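Local coordinates for Lmo2184 protein (Listeria monocytogenes serovar 1/2a, PDB 5JOQ) that probably binds heme or another iron-carrying ligand as the surface lipoprotein that supplies substrate to an ABC transporter, at residues A124-E129 / K148-D153; M93-K98 / K131-K136. All coordinates share one frame; numbering follows the deposited sequence.

Interaction 1: residues A124-E129 / K148-D153; sequences ASMQTE and KDLTSD
Q127 reaches from one helix of an antiparallel helical hairpin to L150 and T151 on the other, and its side chain can be followed atom by atom as a worked example of how two widely spaced helices are joined. The local axes come no closer than 11.2 Å and run at 164° to each other, and the long Q127 side chain spans much of that gap. CB leaves the helix toward the partner. With CG beside the backbone N (chi1 -68°) and the chain extended beyond it, the amide is carried straight across. On the way Q127 CG passes the L150 methyl CD1 at 4.1 Å, the two side chains sliding by each other in opposite directions. Q127 CD and OE1 each stand 3.8 Å from T151 OG1. At the tip, Q127 NE2 lies 3.6 Å from L150 CB. The same Q127 NE2 donates a hydrogen bond to T151 OG1 at 3.0 Å, nearly straight at 169° and close to the amide plane, which helps to hold the flat group in its rotation. T151 OG1 also bonds N147 O one helical turn back. Beside this polar crossing, the buried M126 brings its methyl CE to 4.2 Å from L150 CD1, crossing the leucine at about a right angle. The pairing is consistent with the predicted coiled coil, and helix 140-161 is probably the long helix that bridges the two lobes in this binding-protein family. Around it, N147 ND2 bonds Q127 O, M126 rests on F120 and A272, and L150 packs on P277 of helix 276-288.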
loop_
_atom_site.group_PDB
_atom_site.type_symbol
_atom_site.label_atom_id
_atom_site.label_comp_id
_atom_site.label_asym_id
_atom_site.label_seq_id
_atom_site.Cartn_x
_atom_site.Cartn_y
_atom_site.Cartn_z
ATOM N N ALA A 124 -22.220 -19.719 0.502
ATOM C CA ALA A 124 -23.385 -20.343 -0.133
ATOM C C ALA A 124 -23.694 -19.696 -1.481
ATOM O O ALA A 124 -24.042 -20.392 -2.449
ATOM C CB ALA A 124 -24.597 -20.256 0.791
ATOM N N SER A 125 -23.616 -18.360 -1.559
ATOM C CA SER A 125 -23.864 -17.713 -2.841
ATOM C C SER A 125 -22.802 -18.104 -3.846
ATOM O O SER A 125 -23.125 -18.382 -5.004
ATOM C CB SER A 125 -23.929 -16.186 -2.682
ATOM O OG SER A 125 -25.194 -15.823 -2.072
ATOM N N MET A 126 -21.526 -18.152 -3.421
ATOM C CA MET A 126 -20.474 -18.621 -4.333
ATOM C C MET A 126 -20.769 -20.035 -4.839
ATOM O O MET A 126 -20.573 -20.338 -6.022
ATOM C CB MET A 126 -19.094 -18.589 -3.631
ATOM C CG MET A 126 -17.962 -19.046 -4.555
ATOM S SD MET A 126 -16.335 -19.070 -3.750
ATOM C CE MET A 126 -16.577 -20.399 -2.533
ATOM N N GLN A 127 -21.213 -20.927 -3.946
ATOM C CA GLN A 127 -21.517 -22.292 -4.374
ATOM C C GLN A 127 -22.669 -22.339 -5.380
ATOM O O GLN A 127 -22.634 -23.133 -6.326
ATOM C CB GLN A 127 -21.822 -23.169 -3.165
ATOM C CG GLN A 127 -20.562 -23.386 -2.285
ATOM C CD GLN A 127 -20.837 -24.459 -1.263
ATOM O OE1 GLN A 127 -21.426 -24.191 -0.219
ATOM N NE2 GLN A 127 -20.441 -25.699 -1.572
ATOM N N THR A 128 -23.706 -21.517 -5.200
ATOM C CA THR A 128 -24.755 -21.467 -6.231
ATOM C C THR A 128 -24.189 -20.969 -7.567
ATOM O O THR A 128 -24.575 -21.460 -8.650
ATOM C CB THR A 128 -25.897 -20.563 -5.764
ATOM O OG1 THR A 128 -26.517 -21.148 -4.601
ATOM C CG2 THR A 128 -26.966 -20.362 -6.891
ATOM N N GLU A 129 -23.277 -19.986 -7.520
ATOM C CA GLU A 129 -22.664 -19.501 -8.759
ATOM C C GLU A 129 -21.835 -20.592 -9.418
ATOM O O GLU A 129 -21.848 -20.732 -10.647
ATOM C CB GLU A 129 -21.796 -18.267 -8.505
ATOM C CG GLU A 129 -22.588 -17.050 -8.006
ATOM C CD GLU A 129 -23.553 -16.425 -9.034
ATOM O OE1 GLU A 129 -23.719 -16.943 -10.162
ATOM O OE2 GLU A 129 -24.165 -15.399 -8.667
ATOM N N LYS A 148 -19.189 -30.345 -3.606
ATOM C CA LYS A 148 -19.152 -31.418 -2.609
ATOM C C LYS A 148 -17.963 -31.235 -1.669
ATOM O O LYS A 148 -18.084 -31.383 -0.450
ATOM C CB LYS A 148 -19.044 -32.762 -3.317
ATOM C CG LYS A 148 -19.135 -33.947 -2.413
ATOM C CD LYS A 148 -18.981 -35.235 -3.217
ATOM C CE LYS A 148 -18.814 -36.452 -2.296
ATOM N NZ LYS A 148 -18.590 -37.681 -3.111
ATOM N N ASP A 149 -16.792 -30.949 -2.242
ATOM C CA ASP A 149 -15.573 -30.757 -1.456
ATOM C C ASP A 149 -15.711 -29.567 -0.514
ATOM O O ASP A 149 -15.371 -29.656 0.666
ATOM C CB ASP A 149 -14.374 -30.555 -2.388
ATOM C CG ASP A 149 -13.955 -31.844 -3.102
ATOM O OD1 ASP A 149 -14.390 -32.948 -2.678
ATOM O OD2 ASP A 149 -13.183 -31.753 -4.091
ATOM N N LEU A 150 -16.150 -28.424 -1.045
ATOM C CA LEU A 150 -16.379 -27.243 -0.223
ATOM C C LEU A 150 -17.339 -27.539 0.917
ATOM O O LEU A 150 -17.073 -27.199 2.075
ATOM C CB LEU A 150 -16.934 -26.102 -1.085
ATOM C CG LEU A 150 -15.956 -25.496 -2.105
ATOM C CD1 LEU A 150 -16.695 -24.526 -3.090
ATOM C CD2 LEU A 150 -14.813 -24.781 -1.404
ATOM N N THR A 151 -18.491 -28.126 0.595
ATOM C CA THR A 151 -19.491 -28.399 1.618
ATOM C C THR A 151 -18.954 -29.337 2.685
ATOM O O THR A 151 -19.280 -29.188 3.866
ATOM C CB THR A 151 -20.734 -28.991 0.961
ATOM O OG1 THR A 151 -21.361 -27.957 0.191
ATOM C CG2 THR A 151 -21.695 -29.583 2.014
ATOM N N SER A 152 -18.157 -30.331 2.289
ATOM C CA SER A 152 -17.560 -31.211 3.289
ATOM C C SER A 152 -16.678 -30.423 4.259
ATOM O O SER A 152 -16.715 -30.654 5.477
ATOM C CB SER A 152 -16.774 -32.327 2.592
ATOM O OG SER A 152 -16.048 -33.080 3.536
ATOM N N ASP A 153 -15.877 -29.499 3.748
ATOM C CA ASP A 153 -15.027 -28.688 4.616
ATOM C C ASP A 153 -15.842 -27.773 5.539
ATOM O O ASP A 153 -15.574 -27.676 6.724
ATOM C CB ASP A 153 -14.032 -27.864 3.798
ATOM C CG ASP A 153 -12.984 -28.720 3.113
ATOM O OD1 ASP A 153 -12.764 -29.848 3.563
ATOM O OD2 ASP A 153 -12.397 -28.262 2.131
#

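Interaction 2: residues M93-K98 / K131-K136; sequences MVLSTK and KNLGAK
L95 and L133 meet where a parallel strand of a Rossmann-like α/β lobe faces one of its covering helices. Strand 93-97 is the middle of three parallel strands, between 37-39 and 115-118, and helix 123-136 lies against the face from which M93 and L95 project. In the first shell the L133 methyl CD2 touches both branches of the L95 fork, CD1 at 4.0 Å and CD2 at 4.1 Å, as the two side chains slide past each other in opposite directions. The CB of L133 leaves its helix obliquely to the strand, and it is the end of the chain that closes the distance. The contact is entirely van der Waals, bridging backbones whose nearest CA atoms, those of L95 and L133, are 10.1 Å apart.

The second shell is helix 42-50: M48 touches both leucines, I44 adds to L95, and I47 adds to L133, so that the pair is enclosed between sheet and helices. The strand itself is held in place by backbone hydrogen bonds joining M93 and L95 with V38, and V94 with E114 and D116. On the opposite face, V94 and S96 meet helix 101-110, which completes an α/β/α layering.

At the exposed edge of the contact, on the K136 side, M93 and K136 cross at about a right angle. M93 is bent back at chi2 and chi3, while K136 runs out extended and turns only at its last torsion (chi4 49°). Their terminal carbons, M93 CE and K136 CE, are modelled 3.3 Å apart, tighter than usual van der Waals contact, so the exact placement of these ends is doubtful.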
loop_
_atom_site.group_PDB
_atom_site.type_symbol
_atom_site.label_atom_id
_atom_site.label_comp_id
_atom_site.label_asym_id
_atom_site.label_seq_id
_atom_site.Cartn_x
_atom_site.Cartn_y
_atom_site.Cartn_z
ATOM N N MET A 93 -18.498 -14.460 -23.054
ATOM C CA MET A 93 -18.900 -14.108 -21.701
ATOM C C MET A 93 -17.719 -13.498 -20.955
ATOM O O MET A 93 -16.593 -13.993 -21.052
ATOM C CB MET A 93 -19.416 -15.347 -20.949
ATOM C CG MET A 93 -19.872 -15.062 -19.499
ATOM S SD MET A 93 -21.285 -13.919 -19.459
ATOM C CE MET A 93 -22.486 -14.760 -20.525
ATOM N N VAL A 94 -17.978 -12.428 -20.209
ATOM C CA VAL A 94 -17.000 -11.824 -19.299
ATOM C C VAL A 94 -17.537 -12.026 -17.882
ATOM O O VAL A 94 -18.706 -11.732 -17.625
ATOM C CB VAL A 94 -16.801 -10.328 -19.604
ATOM C CG1 VAL A 94 -15.793 -9.697 -18.623
ATOM C CG2 VAL A 94 -16.369 -10.094 -21.087
ATOM N N LEU A 95 -16.713 -12.558 -16.974
ATOM C CA LEU A 95 -17.139 -12.885 -15.613
ATOM C C LEU A 95 -16.533 -11.900 -14.609
ATOM O O LEU A 95 -15.305 -11.734 -14.546
ATOM C CB LEU A 95 -16.745 -14.313 -15.232
ATOM C CG LEU A 95 -17.276 -15.450 -16.113
ATOM C CD1 LEU A 95 -16.701 -16.745 -15.590
ATOM C CD2 LEU A 95 -18.821 -15.529 -16.080
ATOM N N SER A 96 -17.388 -11.280 -13.805
ATOM C CA SER A 96 -16.946 -10.353 -12.753
ATOM C C SER A 96 -17.770 -10.713 -11.519
ATOM O O SER A 96 -18.393 -11.790 -11.463
ATOM C CB SER A 96 -17.112 -8.899 -13.210
ATOM O OG SER A 96 -16.709 -7.971 -12.199
ATOM N N THR A 97 -17.819 -9.808 -10.530
ATOM C CA THR A 97 -18.552 -10.092 -9.293
ATOM C C THR A 97 -19.641 -9.048 -9.051
ATOM O O THR A 97 -19.566 -7.889 -9.512
ATOM C CB THR A 97 -17.625 -10.123 -8.064
ATOM O OG1 THR A 97 -17.056 -8.814 -7.858
ATOM C CG2 THR A 97 -16.498 -11.192 -8.199
ATOM N N LYS A 98 -20.634 -9.463 -8.261
ATOM C CA LYS A 98 -21.719 -8.571 -7.850
ATOM C C LYS A 98 -21.184 -7.319 -7.184
ATOM O O LYS A 98 -21.714 -6.215 -7.391
ATOM C CB LYS A 98 -22.638 -9.303 -6.867
ATOM C CG LYS A 98 -24.109 -8.979 -6.986
ATOM C CD LYS A 98 -24.721 -9.703 -8.204
ATOM C CE LYS A 98 -25.992 -9.007 -8.697
ATOM N NZ LYS A 98 -26.221 -9.209 -10.167
ATOM N N LYS A 131 -22.440 -23.862 -9.190
ATOM C CA LYS A 131 -23.448 -24.707 -9.830
ATOM C C LYS A 131 -23.905 -24.104 -11.162
ATOM O O LYS A 131 -24.041 -24.811 -12.172
ATOM C CB LYS A 131 -24.636 -24.884 -8.872
ATOM C CG LYS A 131 -25.859 -25.612 -9.462
ATOM C CD LYS A 131 -27.024 -25.715 -8.413
ATOM C CE LYS A 131 -28.316 -26.468 -8.972
ATOM N NZ LYS A 131 -29.418 -26.739 -7.899
ATOM N N ASN A 132 -24.203 -22.805 -11.171
ATOM C CA ASN A 132 -24.749 -22.181 -12.386
ATOM C C ASN A 132 -23.709 -22.108 -13.511
ATOM O O ASN A 132 -24.050 -22.258 -14.694
ATOM C CB ASN A 132 -25.316 -20.797 -12.030
ATOM C CG ASN A 132 -26.584 -20.894 -11.125
ATOM O OD1 ASN A 132 -27.175 -21.954 -11.000
ATOM N ND2 ASN A 132 -26.979 -19.796 -10.518
ATOM N N LEU A 133 -22.439 -21.882 -13.167
ATOM C CA LEU A 133 -21.365 -21.951 -14.162
ATOM C C LEU A 133 -21.246 -23.345 -14.767
ATOM O O LEU A 133 -21.029 -23.489 -15.985
ATOM C CB LEU A 133 -20.026 -21.563 -13.511
ATOM C CG LEU A 133 -19.844 -20.071 -13.158
ATOM C CD1 LEU A 133 -18.638 -19.938 -12.252
ATOM C CD2 LEU A 133 -19.693 -19.224 -14.490
ATOM N N GLY A 134 -21.360 -24.382 -13.931
ATOM C CA GLY A 134 -21.409 -25.754 -14.452
ATOM C C GLY A 134 -22.495 -25.935 -15.489
ATOM O O GLY A 134 -22.272 -26.516 -16.564
ATOM N N ALA A 135 -23.710 -25.473 -15.171
ATOM C CA ALA A 135 -24.811 -25.581 -16.127
ATOM C C ALA A 135 -24.552 -24.742 -17.373
ATOM O O ALA A 135 -24.850 -25.166 -18.491
ATOM C CB ALA A 135 -26.119 -25.134 -15.476
ATOM N N LYS A 136 -24.031 -23.528 -17.192
ATOM C CA LYS A 136 -23.876 -22.632 -18.338
ATOM C C LYS A 136 -22.828 -23.157 -19.311
ATOM O O LYS A 136 -22.992 -23.038 -20.528
ATOM C CB LYS A 136 -23.521 -21.228 -17.846
ATOM C CG LYS A 136 -23.585 -20.172 -18.937
ATOM C CD LYS A 136 -23.551 -18.764 -18.325
ATOM C CE LYS A 136 -23.615 -17.672 -19.407
ATOM N NZ LYS A 136 -24.714 -17.855 -20.430
#

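In the fold
Helix 123-136 takes part in both contacts, and the comparison illustrates how one helix can serve two different neighbours. Its first turns, in interaction 1, pair with the long helix 140-161 at a partly buried seam, whereas its last turns, in interaction 2, press on the central strand 93-97 in the lobe interior, with the contact centres about 15 Å apart. The chemistry follows the place: between the helices a directed amide-to-hydroxyl bond accompanies apolar packing, while against the sheet there is van der Waals contact between side-chain carbons, with a lysine at the exposed border. Together, interactions 1 and 2 place strand, helix and second helix in successive layers.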